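Long-range contacts in restriction endonuclease Hpy99I (Helicobacter pylori, PDB 3GOX), which probably cleaves double-stranded DNA at a specific pseudopalindromic sequence, acting as a zinc-binding type II restriction endonuclease of the beta-beta-alpha-Me class: residues G89-Q94 / T102-C107; V117-T122 / L155-N160; T139-E144 / G166-C171. All coordinates share one frame; numbering follows the deposited sequence. Where two conformers were deposited one is given.

Contact 1 (G89-Q94 / T102-C107). With ZN (zinc ion), chain E; nucleotides of chain C; nucleotides of chain D.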
loop_
_atom_site.group_PDB
_atom_site.type_symbol
_atom_site.label_atom_id
_atom_site.label_comp_id
_atom_site.label_asym_id
_atom_site.label_seq_id
_atom_site.Cartn_x
_atom_site.Cartn_y
_atom_site.Cartn_z
ATOM N N GLY A 89 -16.553 10.528 -13.067
ATOM C CA GLY A 89 -16.538 9.091 -13.365
ATOM C C GLY A 89 -15.577 8.299 -12.484
ATOM O O GLY A 89 -15.435 7.090 -12.666
ATOM N N PHE A 90 -14.904 8.990 -11.555
ATOM C CA PHE A 90 -13.939 8.409 -10.619
ATOM C C PHE A 90 -14.330 8.825 -9.207
ATOM O O PHE A 90 -14.773 9.949 -9.006
ATOM C CB PHE A 90 -12.534 8.934 -10.900
ATOM C CG PHE A 90 -12.037 8.649 -12.299
ATOM C CD1 PHE A 90 -11.164 7.610 -12.525
ATOM C CD2 PHE A 90 -12.435 9.423 -13.379
ATOM C CE1 PHE A 90 -10.690 7.349 -13.800
ATOM C CE2 PHE A 90 -11.964 9.155 -14.642
ATOM C CZ PHE A 90 -11.109 8.132 -14.855
ATOM N N GLU A 91 -14.156 7.917 -8.257
ATOM C CA GLU A 91 -14.535 8.115 -6.862
ATOM C C GLU A 91 -13.458 8.886 -6.101
ATOM O O GLU A 91 -12.266 8.518 -6.150
ATOM C CB GLU A 91 -14.743 6.743 -6.225
ATOM C CG GLU A 91 -15.252 6.732 -4.809
ATOM C CD GLU A 91 -15.448 5.322 -4.308
ATOM O OE1 GLU A 91 -14.448 4.616 -4.071
ATOM O OE2 GLU A 91 -16.624 4.922 -4.121
ATOM N N ILE A 92 -13.872 9.928 -5.370
ATOM C CA ILE A 92 -12.974 10.643 -4.460
ATOM C C ILE A 92 -12.472 9.662 -3.387
ATOM O O ILE A 92 -13.257 8.898 -2.815
ATOM C CB ILE A 92 -13.644 11.889 -3.819
ATOM C CG1 ILE A 92 -13.754 13.004 -4.859
ATOM C CG2 ILE A 92 -12.828 12.398 -2.648
ATOM C CD1 ILE A 92 -14.546 14.219 -4.398
ATOM N N ASN A 93 -11.167 9.689 -3.121
ATOM C CA ASN A 93 -10.523 8.705 -2.256
ATOM C C ASN A 93 -9.571 9.262 -1.183
ATOM O O ASN A 93 -9.361 8.613 -0.161
ATOM C CB ASN A 93 -9.761 7.707 -3.136
ATOM C CG ASN A 93 -9.182 6.565 -2.361
ATOM O OD1 ASN A 93 -7.966 6.452 -2.223
ATOM N ND2 ASN A 93 -10.056 5.675 -1.868
ATOM N N GLN A 94 -8.980 10.428 -1.410
ATOM C CA GLN A 94 -8.010 10.991 -0.468
ATOM C C GLN A 94 -7.947 12.521 -0.645
ATOM O O GLN A 94 -8.651 13.094 -1.483
ATOM C CB GLN A 94 -6.614 10.349 -0.656
ATOM C CG GLN A 94 -6.247 9.273 0.369
ATOM C CD GLN A 94 -6.031 9.840 1.780
ATOM O OE1 GLN A 94 -6.225 11.033 2.032
ATOM N NE2 GLN A 94 -5.620 8.976 2.715
ATOM N N THR A 102 -8.244 13.826 -4.299
ATOM C CA THR A 102 -7.644 12.852 -5.180
ATOM C C THR A 102 -8.697 11.770 -5.409
ATOM O O THR A 102 -9.342 11.317 -4.462
ATOM C CB THR A 102 -6.375 12.238 -4.551
ATOM O OG1 THR A 102 -5.547 13.286 -4.012
ATOM C CG2 THR A 102 -5.589 11.408 -5.582
ATOM N N THR A 103 -8.886 11.394 -6.666
ATOM C CA THR A 103 -9.791 10.323 -7.044
ATOM C C THR A 103 -8.994 9.046 -7.313
ATOM O O THR A 103 -7.798 9.106 -7.590
ATOM C CB THR A 103 -10.618 10.711 -8.284
ATOM O OG1 THR A 103 -9.747 11.082 -9.360
ATOM C CG2 THR A 103 -11.537 11.893 -7.972
ATOM N N ARG A 104 -9.645 7.891 -7.203
ATOM C CA ARG A 104 -8.998 6.625 -7.531
ATOM C C ARG A 104 -8.525 6.674 -8.982
ATOM O O ARG A 104 -9.153 7.352 -9.798
ATOM C CB ARG A 104 -9.957 5.443 -7.331
ATOM C CG ARG A 104 -10.457 5.197 -5.912
ATOM C CD ARG A 104 -11.123 3.861 -5.860
ATOM N NE ARG A 104 -11.726 3.534 -4.574
ATOM C CZ ARG A 104 -11.127 2.913 -3.554
ATOM N NH1 ARG A 104 -9.846 2.604 -3.594
ATOM N NH2 ARG A 104 -11.827 2.640 -2.466
ATOM N N PRO A 105 -7.452 5.949 -9.311
ATOM C CA PRO A 105 -6.973 5.967 -10.714
ATOM C C PRO A 105 -7.861 5.165 -11.662
ATOM O O PRO A 105 -7.781 5.384 -12.880
ATOM C CB PRO A 105 -5.590 5.339 -10.610
ATOM C CG PRO A 105 -5.673 4.431 -9.419
ATOM C CD PRO A 105 -6.588 5.131 -8.446
ATOM N N SER A 106 -8.669 4.242 -11.139
ATOM C CA SER A 106 -9.603 3.432 -11.929
ATOM C C SER A 106 -11.022 3.995 -11.816
ATOM O O SER A 106 -11.472 4.349 -10.720
ATOM C CB SER A 106 -9.597 1.979 -11.439
ATOM O OG SER A 106 -8.296 1.505 -11.207
ATOM N N CYS A 107 -11.702 4.089 -12.955
ATOM C CA CYS A 107 -13.048 4.643 -13.020
ATOM C C CYS A 107 -14.047 3.749 -12.292
ATOM O O CYS A 107 -13.777 2.583 -12.001
ATOM C CB CYS A 107 -13.476 4.840 -14.484
ATOM S SG CYS A 107 -13.829 3.323 -15.395
HETATM ZN ZN ZN E . -11.985 2.338 -16.470
ATOM P P DT C 2 -13.374 14.154 3.147
ATOM O OP1 DT C 2 -13.139 15.468 3.802
ATOM O OP2 DT C 2 -12.801 13.893 1.802
ATOM O "O5'" DT C 2 -12.866 13.013 4.135
ATOM C "C5'" DT C 2 -13.280 12.990 5.499
ATOM C "C4'" DT C 2 -12.982 11.643 6.115
ATOM O "O4'" DT C 2 -13.664 10.600 5.391
ATOM C "C3'" DT C 2 -11.522 11.209 6.095
ATOM O "O3'" DT C 2 -10.804 11.854 7.154
ATOM C "C2'" DT C 2 -11.655 9.715 6.307
ATOM C "C1'" DT C 2 -12.921 9.388 5.509
ATOM N N1 DT C 2 -12.665 8.878 4.151
ATOM C C2 DT C 2 -12.273 7.567 4.023
ATOM O O2 DT C 2 -12.117 6.822 4.980
ATOM N N3 DT C 2 -12.066 7.154 2.731
ATOM C C4 DT C 2 -12.205 7.908 1.582
ATOM O O4 DT C 2 -11.991 7.397 0.491
ATOM C C5 DT C 2 -12.609 9.281 1.791
ATOM C C7 DT C 2 -12.778 10.178 0.606
ATOM C C6 DT C 2 -12.816 9.690 3.049
ATOM P P DC C 3 -9.203 11.734 7.228
ATOM O OP1 DC C 3 -8.776 12.354 8.509
ATOM O OP2 DC C 3 -8.619 12.214 5.948
ATOM O "O5'" DC C 3 -8.941 10.169 7.335
ATOM C "C5'" DC C 3 -9.289 9.438 8.511
ATOM C "C4'" DC C 3 -8.710 8.046 8.427
ATOM O "O4'" DC C 3 -9.305 7.317 7.335
ATOM C "C3'" DC C 3 -7.220 8.039 8.124
ATOM O "O3'" DC C 3 -6.504 8.222 9.349
ATOM C "C2'" DC C 3 -7.017 6.664 7.517
ATOM C "C1'" DC C 3 -8.368 6.361 6.852
ATOM N N1 DC C 3 -8.393 6.415 5.380
ATOM C C2 DC C 3 -8.155 5.244 4.657
ATOM O O2 DC C 3 -7.864 4.210 5.272
ATOM N N3 DC C 3 -8.248 5.267 3.307
ATOM C C4 DC C 3 -8.551 6.406 2.680
ATOM N N4 DC C 3 -8.673 6.375 1.352
ATOM C C5 DC C 3 -8.759 7.624 3.388
ATOM C C6 DC C 3 -8.669 7.584 4.725
ATOM P P DT D 5 -2.548 6.735 -8.398
ATOM O OP1 DT D 5 -2.051 6.195 -9.695
ATOM O OP2 DT D 5 -3.782 7.549 -8.370
ATOM O "O5'" DT D 5 -2.762 5.484 -7.440
ATOM C "C5'" DT D 5 -1.815 4.423 -7.404
ATOM C "C4'" DT D 5 -2.081 3.552 -6.200
ATOM O "O4'" DT D 5 -1.869 4.323 -5.010
ATOM C "C3'" DT D 5 -3.525 3.065 -6.116
ATOM O "O3'" DT D 5 -3.592 1.762 -6.701
ATOM C "C2'" DT D 5 -3.824 3.050 -4.622
ATOM C "C1'" DT D 5 -2.626 3.744 -3.970
ATOM N N1 DT D 5 -2.909 4.818 -3.008
ATOM C C2 DT D 5 -2.361 4.701 -1.755
ATOM O O2 DT D 5 -1.728 3.721 -1.398
ATOM N N3 DT D 5 -2.579 5.775 -0.933
ATOM C C4 DT D 5 -3.280 6.927 -1.231
ATOM O O4 DT D 5 -3.362 7.822 -0.396
ATOM C C5 DT D 5 -3.862 6.968 -2.557
ATOM C C7 DT D 5 -4.657 8.168 -2.970
ATOM C C6 DT D 5 -3.654 5.920 -3.366
HETATM O O HOH W 1 -13.557 5.160 -9.092
HETATM O O HOH W 2 -14.767 2.222 -2.863
#
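Thr102 O is gripped by two successive backbone N-H groups: Asn93 N comes in at 2.8 Å within the carbonyl plane, and Gln94 N reaches it from a tilted position, with a longer bond. Thr102 N answers with an almost straight bond to Gln94 O (2.9 Å). Two residues opposing one make a classic beta bulge, and the antiparallel pairing slips by a residue between Ile92-Thr103 and Gln94-Thr102. Next along, Arg104 N bonds to Glu91 O. The side chains of these two residues lie side by side and point the same way: with CG anti to its backbone N (chi1 -175°), the Glu91 chain runs out alongside that of Arg104, which is extended from CG to NE. In their salt bridge Glu91 OE1 lies in the guanidinium plane, 3.0 Å from Arg104 NE, and a water joins the same OE1 to Arg104 NH2. Asn93 ND2 sits over the centre of the guanidinium, 3.4 Å from Arg104 CZ, with amide and guanidinium planes 38° apart. Held at its edge and covered on one face, the guanidinium gives NH1 to a guanine N7; the Asn93 amide meets a cytosine N4 through OD1 and a guanine O6 through ND2. Asn93 O also accepts from N4 of DC3 of chain C at 2.8 Å. At the other end Cys107 CB lies over one face of the Phe90 ring, offset toward the rim, in a CH-pi contact 4.1 Å from the ring centroid. Cys107 SG binds zinc at 2.4 Å, together with Cys78, Cys81 and Cys110. A bulged beta hairpin that reads bases and leads directly into a Cys4 zinc site thus marks this part of the beta4-alpha2 domain of a His-Me finger endonuclease.

Contact 2 (V117-T122 / L155-N160). With NA (sodium ion), chain G; nucleotides of chain D.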
loop_
_atom_site.group_PDB
_atom_site.type_symbol
_atom_site.label_atom_id
_atom_site.label_comp_id
_atom_site.label_asym_id
_atom_site.label_seq_id
_atom_site.Cartn_x
_atom_site.Cartn_y
_atom_site.Cartn_z
ATOM N N VAL A 117 -17.225 -9.232 -5.256
ATOM C CA VAL A 117 -18.338 -9.561 -4.372
ATOM C C VAL A 117 -18.053 -9.045 -2.971
ATOM O O VAL A 117 -16.994 -9.320 -2.417
ATOM C CB VAL A 117 -18.575 -11.107 -4.328
ATOM C CG1 VAL A 117 -19.798 -11.466 -3.493
ATOM C CG2 VAL A 117 -18.721 -11.659 -5.732
ATOM N N LYS A 118 -18.999 -8.297 -2.403
ATOM C CA LYS A 118 -18.868 -7.770 -1.047
ATOM C C LYS A 118 -18.926 -8.889 -0.007
ATOM O O LYS A 118 -19.433 -9.985 -0.270
ATOM C CB LYS A 118 -19.979 -6.757 -0.747
ATOM C CG LYS A 118 -19.916 -5.485 -1.566
ATOM C CD LYS A 118 -18.682 -4.618 -1.235
ATOM C CE LYS A 118 -18.147 -3.919 -2.473
ATOM N NZ LYS A 118 -17.898 -4.915 -3.573
ATOM N N LEU A 119 -18.380 -8.603 1.168
ATOM C CA LEU A 119 -18.506 -9.504 2.312
ATOM C C LEU A 119 -19.984 -9.633 2.671
ATOM O O LEU A 119 -20.660 -8.627 2.898
ATOM C CB LEU A 119 -17.709 -8.954 3.495
ATOM C CG LEU A 119 -17.718 -9.763 4.793
ATOM C CD1 LEU A 119 -17.053 -11.121 4.593
ATOM C CD2 LEU A 119 -17.042 -8.967 5.903
ATOM N N SER A 120 -20.487 -10.869 2.702
ATOM C CA SER A 120 -21.890 -11.109 3.025
ATOM C C SER A 120 -22.186 -10.733 4.477
ATOM O O SER A 120 -21.291 -10.690 5.322
ATOM C CB SER A 120 -22.281 -12.566 2.752
ATOM O OG SER A 120 -21.830 -13.433 3.773
ATOM N N SER A 121 -23.455 -10.455 4.752
ATOM C CA SER A 121 -23.888 -10.055 6.091
ATOM C C SER A 121 -23.649 -11.149 7.134
ATOM O O SER A 121 -23.194 -10.852 8.231
ATOM C CB SER A 121 -25.367 -9.655 6.083
ATOM O OG SER A 121 -26.188 -10.717 5.633
ATOM N N THR A 122 -23.936 -12.404 6.785
ATOM C CA THR A 122 -23.686 -13.526 7.709
ATOM C C THR A 122 -22.182 -13.772 7.898
ATOM O O THR A 122 -21.745 -14.122 8.982
ATOM C CB THR A 122 -24.393 -14.839 7.283
ATOM O OG1 THR A 122 -23.850 -15.327 6.046
ATOM C CG2 THR A 122 -25.888 -14.605 7.124
ATOM N N LEU A 155 -6.852 -2.866 12.309
ATOM C CA LEU A 155 -7.217 -4.150 11.726
ATOM C C LEU A 155 -8.456 -4.044 10.842
ATOM O O LEU A 155 -9.282 -3.131 10.996
ATOM C CB LEU A 155 -7.451 -5.196 12.811
ATOM C CG LEU A 155 -6.326 -5.409 13.817
ATOM C CD1 LEU A 155 -6.649 -6.641 14.640
ATOM C CD2 LEU A 155 -4.943 -5.508 13.186
ATOM N N VAL A 156 -8.593 -5.013 9.944
ATOM C CA VAL A 156 -9.740 -5.071 9.042
ATOM C C VAL A 156 -10.235 -6.497 8.889
ATOM O O VAL A 156 -9.458 -7.446 9.079
ATOM C CB VAL A 156 -9.388 -4.529 7.639
ATOM C CG1 VAL A 156 -9.026 -3.058 7.717
ATOM C CG2 VAL A 156 -8.272 -5.355 6.990
ATOM N N HIS A 157 -11.530 -6.589 8.566
ATOM C CA HIS A 157 -12.180 -7.789 8.036
ATOM C C HIS A 157 -11.668 -8.008 6.622
ATOM O O HIS A 157 -12.072 -7.273 5.712
ATOM C CB HIS A 157 -13.697 -7.585 7.847
ATOM C CG HIS A 157 -14.481 -7.295 9.086
ATOM N ND1 HIS A 157 -14.756 -6.011 9.506
ATOM C CD2 HIS A 157 -15.154 -8.116 9.925
ATOM C CE1 HIS A 157 -15.519 -6.057 10.582
ATOM N NE2 HIS A 157 -15.779 -7.323 10.854
ATOM N N ASP A 158 -10.773 -8.963 6.403
ATOM C CA ASP A 158 -10.446 -9.316 5.017
ATOM C C ASP A 158 -11.441 -10.369 4.500
ATOM O O ASP A 158 -11.937 -11.195 5.247
ATOM C CB ASP A 158 -9.003 -9.805 4.964
ATOM C CG ASP A 158 -8.594 -10.305 3.616
ATOM O OD1 ASP A 158 -8.909 -9.652 2.578
ATOM O OD2 ASP A 158 -7.895 -11.340 3.586
ATOM N N HIS A 159 -11.770 -10.291 3.203
ATOM C CA HIS A 159 -12.691 -11.246 2.576
ATOM C C HIS A 159 -12.269 -11.568 1.147
ATOM O O HIS A 159 -11.510 -10.806 0.506
ATOM C CB HIS A 159 -14.140 -10.721 2.634
ATOM C CG HIS A 159 -14.491 -9.776 1.532
ATOM N ND1 HIS A 159 -14.094 -8.458 1.520
ATOM C CD2 HIS A 159 -15.198 -9.966 0.396
ATOM C CE1 HIS A 159 -14.537 -7.876 0.418
ATOM N NE2 HIS A 159 -15.210 -8.769 -0.280
ATOM N N ASN A 160 -12.735 -12.719 0.672
ATOM C CA ASN A 160 -12.526 -13.132 -0.710
ATOM C C ASN A 160 -13.596 -12.489 -1.601
ATOM O O ASN A 160 -14.799 -12.720 -1.422
ATOM C CB ASN A 160 -12.543 -14.663 -0.815
ATOM C CG ASN A 160 -12.263 -15.164 -2.228
ATOM O OD1 ASN A 160 -13.017 -14.887 -3.145
ATOM N ND2 ASN A 160 -11.182 -15.917 -2.396
HETATM NA NA NA G . -9.061 -7.635 1.518
ATOM P P DA D 8 -11.388 -5.687 1.879
ATOM O OP1 DA D 8 -11.231 -7.166 1.811
ATOM O OP2 DA D 8 -12.515 -5.034 1.162
ATOM O "O5'" DA D 8 -11.473 -5.299 3.423
ATOM C "C5'" DA D 8 -12.384 -4.307 3.897
ATOM C "C4'" DA D 8 -11.622 -3.128 4.458
ATOM O "O4'" DA D 8 -11.250 -2.226 3.399
ATOM C "C3'" DA D 8 -12.426 -2.265 5.418
ATOM O "O3'" DA D 8 -12.332 -2.843 6.726
ATOM C "C2'" DA D 8 -11.698 -0.934 5.352
ATOM C "C1'" DA D 8 -11.046 -0.936 3.963
ATOM N N9 DA D 8 -11.574 0.052 3.024
ATOM C C8 DA D 8 -12.169 -0.184 1.809
ATOM N N7 DA D 8 -12.502 0.908 1.162
ATOM C C5 DA D 8 -12.112 1.931 2.013
ATOM C C6 DA D 8 -12.184 3.330 1.903
ATOM N N6 DA D 8 -12.687 3.962 0.838
ATOM N N1 DA D 8 -11.712 4.068 2.932
ATOM C C2 DA D 8 -11.196 3.429 3.992
ATOM N N3 DA D 8 -11.066 2.121 4.210
ATOM C C4 DA D 8 -11.549 1.419 3.171
ATOM P P DG D 9 -13.603 -2.835 7.712
ATOM O OP1 DG D 9 -13.228 -3.719 8.845
ATOM O OP2 DG D 9 -14.839 -3.116 6.936
ATOM O "O5'" DG D 9 -13.655 -1.343 8.260
ATOM C "C5'" DG D 9 -12.561 -0.826 9.009
ATOM C "C4'" DG D 9 -12.787 0.625 9.365
ATOM O "O4'" DG D 9 -12.872 1.437 8.168
ATOM C "C3'" DG D 9 -14.063 0.947 10.133
ATOM O "O3'" DG D 9 -13.828 2.212 10.736
ATOM C "C2'" DG D 9 -15.045 1.156 8.997
ATOM C "C1'" DG D 9 -14.178 2.003 8.073
ATOM N N9 DG D 9 -14.547 2.028 6.659
ATOM C C8 DG D 9 -14.706 0.951 5.820
ATOM N N7 DG D 9 -14.994 1.294 4.593
ATOM C C5 DG D 9 -15.037 2.682 4.622
ATOM C C6 DG D 9 -15.300 3.621 3.585
ATOM O O6 DG D 9 -15.547 3.406 2.391
ATOM N N1 DG D 9 -15.249 4.930 4.055
ATOM C C2 DG D 9 -14.982 5.293 5.350
ATOM N N2 DG D 9 -14.986 6.613 5.606
ATOM N N3 DG D 9 -14.731 4.431 6.325
ATOM C C4 DG D 9 -14.775 3.151 5.893
HETATM O O HOH W 3 -10.219 -8.594 -0.430
HETATM O O HOH W 4 -7.344 -7.306 -0.034
#
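His159 NE2 donates to Val117 O at 2.8 Å, the oxygen lying in the imidazole plane and the nitrogen in the carbonyl plane, so that the bond steadies the rotation of the ring. The packing is tight here. Leu119 CB sits over one face of the ring, 4.1 Å from its centroid, and Leu119 CD1 presses on His159 CB at 3.5 Å. A chi1 of 84° sets His159 CG between its backbone N and carbonyl carbon, 3.9 Å from Leu119 CB. Away from the ring the contact loosens, and the exposed Val117 side chain stays clear of residues 155-160. On the DNA side His159 ND1 lies 3.2 Å from OP1 of DA8 of chain D, the oxygen that binds the sodium ion at 2.2 Å. Asp158 OD1 reaches the sodium at 2.3 Å, with Asn175, another phosphate and two waters among its ligands; one water also donates to His159 O. Strands 155-159 and 166-171 and helix 172-180, which supplies Asn175, form the beta-beta-alpha-Me active site, typified by an Asp-His pair and a metal beside a phosphate; as in related nucleases, His159 is consistent with the general base, and the sodium probably sits where the catalytic metal would.

Contact 3 (T139-E144 / G166-C171); sequences TCPICE and GREWIC. With ZN (zinc ion), chain F.
Ile170 CB lies 4.1 Å from Cys140 SG. From there CG2, beside the backbone N and anti to the carbonyl carbon, touches two loop residues, 3.9 Å from Pro141 CG and equally close to Ile142 CD1. CG1 takes the other branch (chi1 61°), and at its end Ile170 CD1 lies 4.0 Å from Ile142 CD1. Pro141 and Ile170 cross at about a right angle, whereas the proline ring and Glu168 slide past each other in opposite directions, bringing Glu168 OE1 within 3.4 Å of Pro141 CG; Glu168 OE2 bonds to Tyr198 OH of the second subunit. Next to the Ile170 contacts the CPIC loop binds zinc in the manner of a zinc knuckle. Cys140 SG and Cys143 SG come from the loop, Cys171 SG from the end of strand 166-171, and Cys174 from the following helix completes the Cys4 site. Cys140 SG, 2.3 Å from the metal, also accepts two backbone N-H groups: Cys171 N from across the contact at 3.5 Å, almost straight (171°), and Ile142 N from within the loop. Such N-H...S bonds are usual in zinc knuckles and would draw negative charge from the thiolate. Cys171 is also the N-cap of helix 172-180. The loop carbonyls Pro141 O and Ile142 O accept from Lys190 NZ of the second subunit, which also forms a salt bridge with Glu144.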
loop_
_atom_site.group_PDB
_atom_site.type_symbol
_atom_site.label_atom_id
_atom_site.label_comp_id
_atom_site.label_asym_id
_atom_site.label_seq_id
_atom_site.Cartn_x
_atom_site.Cartn_y
_atom_site.Cartn_z
ATOM N N THR A 139 -1.199 -10.293 16.894
ATOM C CA THR A 139 -0.102 -10.665 15.998
ATOM C C THR A 139 -0.718 -10.971 14.643
ATOM O O THR A 139 -1.505 -11.891 14.494
ATOM C CB THR A 139 0.719 -11.852 16.550
ATOM O OG1 THR A 139 1.104 -11.554 17.899
ATOM C CG2 THR A 139 1.963 -12.082 15.690
ATOM N N CYS A 140 -0.360 -10.188 13.638
ATOM C CA CYS A 140 -0.963 -10.372 12.319
ATOM C C CYS A 140 -0.547 -11.707 11.707
ATOM O O CYS A 140 0.627 -12.074 11.740
ATOM C CB CYS A 140 -0.579 -9.223 11.386
ATOM S SG CYS A 140 -1.296 -9.339 9.713
ATOM N N PRO A 141 -1.516 -12.473 11.196
ATOM C CA PRO A 141 -1.149 -13.790 10.656
ATOM C C PRO A 141 -0.322 -13.769 9.373
ATOM O O PRO A 141 0.226 -14.816 8.992
ATOM C CB PRO A 141 -2.497 -14.477 10.432
ATOM C CG PRO A 141 -3.496 -13.418 10.352
ATOM C CD PRO A 141 -2.971 -12.240 11.163
ATOM N N ILE A 142 -0.224 -12.611 8.719
ATOM C CA ILE A 142 0.528 -12.522 7.471
ATOM C C ILE A 142 1.922 -11.977 7.748
ATOM O O ILE A 142 2.907 -12.714 7.652
ATOM C CB ILE A 142 -0.220 -11.709 6.400
ATOM C CG1 ILE A 142 -1.570 -12.369 6.089
ATOM C CG2 ILE A 142 0.638 -11.583 5.114
ATOM C CD1 ILE A 142 -2.412 -11.632 5.086
ATOM N N CYS A 143 2.001 -10.719 8.167
ATOM C CA CYS A 143 3.282 -10.062 8.391
ATOM C C CYS A 143 3.943 -10.419 9.722
ATOM O O CYS A 143 5.112 -10.088 9.922
ATOM C CB CYS A 143 3.140 -8.543 8.292
ATOM S SG CYS A 143 2.186 -7.794 9.627
ATOM N N GLU A 144 3.196 -11.061 10.628
ATOM C CA GLU A 144 3.729 -11.523 11.912
ATOM C C GLU A 144 4.133 -10.389 12.848
ATOM O O GLU A 144 4.778 -10.634 13.863
ATOM C CB GLU A 144 4.892 -12.518 11.713
ATOM C CG GLU A 144 4.462 -13.769 10.936
ATOM C CD GLU A 144 5.556 -14.808 10.733
ATOM O OE1 GLU A 144 6.719 -14.574 11.113
ATOM O OE2 GLU A 144 5.240 -15.878 10.169
ATOM N N GLY A 166 -15.605 -14.544 4.270
ATOM C CA GLY A 166 -14.529 -14.040 5.089
ATOM C C GLY A 166 -13.242 -14.831 4.985
ATOM O O GLY A 166 -13.243 -16.036 4.738
ATOM N N ARG A 167 -12.130 -14.129 5.139
ATOM C CA ARG A 167 -10.839 -14.760 5.366
ATOM C C ARG A 167 -10.528 -14.546 6.847
ATOM O O ARG A 167 -11.244 -15.094 7.672
ATOM C CB ARG A 167 -9.789 -14.230 4.387
ATOM C CG ARG A 167 -10.190 -14.543 2.938
ATOM C CD ARG A 167 -9.032 -14.522 1.952
ATOM N NE ARG A 167 -8.681 -13.153 1.592
ATOM C CZ ARG A 167 -8.685 -12.639 0.365
ATOM N NH1 ARG A 167 -8.991 -13.372 -0.698
ATOM N NH2 ARG A 167 -8.368 -11.366 0.204
ATOM N N GLU A 168 -9.530 -13.739 7.194
ATOM C CA GLU A 168 -9.171 -13.497 8.598
ATOM C C GLU A 168 -9.069 -12.018 8.913
ATOM O O GLU A 168 -9.045 -11.162 8.006
ATOM C CB GLU A 168 -7.847 -14.192 8.957
ATOM C CG GLU A 168 -7.909 -15.705 8.774
ATOM C CD GLU A 168 -6.572 -16.424 8.907
ATOM O OE1 GLU A 168 -5.642 -15.894 9.553
ATOM O OE2 GLU A 168 -6.470 -17.559 8.384
ATOM N N TRP A 169 -9.030 -11.730 10.212
ATOM C CA TRP A 169 -8.639 -10.429 10.709
ATOM C C TRP A 169 -7.149 -10.270 10.480
ATOM O O TRP A 169 -6.349 -11.073 10.957
ATOM C CB TRP A 169 -8.973 -10.280 12.199
ATOM C CG TRP A 169 -10.438 -10.071 12.441
ATOM C CD1 TRP A 169 -11.379 -11.028 12.686
ATOM C CD2 TRP A 169 -11.132 -8.813 12.458
ATOM N NE1 TRP A 169 -12.609 -10.447 12.847
ATOM C CE2 TRP A 169 -12.487 -9.086 12.727
ATOM C CE3 TRP A 169 -10.727 -7.477 12.293
ATOM C CZ2 TRP A 169 -13.448 -8.080 12.817
ATOM C CZ3 TRP A 169 -11.680 -6.478 12.377
ATOM C CH2 TRP A 169 -13.026 -6.783 12.641
ATOM N N ILE A 170 -6.788 -9.219 9.738
ATOM C CA ILE A 170 -5.399 -8.926 9.394
ATOM C C ILE A 170 -5.181 -7.411 9.532
ATOM O O ILE A 170 -6.142 -6.628 9.612
ATOM C CB ILE A 170 -5.014 -9.402 7.947
ATOM C CG1 ILE A 170 -5.853 -8.700 6.870
ATOM C CG2 ILE A 170 -5.138 -10.935 7.817
ATOM C CD1 ILE A 170 -5.431 -9.065 5.437
ATOM N N CYS A 171 -3.924 -6.975 9.533
ATOM C CA CYS A 171 -3.656 -5.538 9.614
ATOM C C CYS A 171 -3.965 -4.844 8.282
ATOM O O CYS A 171 -3.929 -5.461 7.224
ATOM C CB CYS A 171 -2.235 -5.253 10.123
ATOM S SG CYS A 171 -0.914 -5.473 8.894
HETATM ZN ZN ZN F . -0.030 -7.638 8.714
#

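In the fold
Contact 1 comes first along the chain and closes the hairpin of strands 92-95 and 101-103 just before helix 108-115. It is complete before contact 2 opens, and their nearest atoms stay about 9 Å apart. Contacts 2 and 3 cross: the loop 139-144 lies inside the span from 117-122 to 155-160, and its partner 166-171 follows after that span has closed. Strands 155-159 and 166-171 pair antiparallel in one sheet, so both contacts meet there, where Asp158 OD2 and Arg167 NE form a salt bridge of 2.8 Å. Together they tie the segment leading into helix 121-128, the sodium site and the second zinc site, and both touch the second subunit.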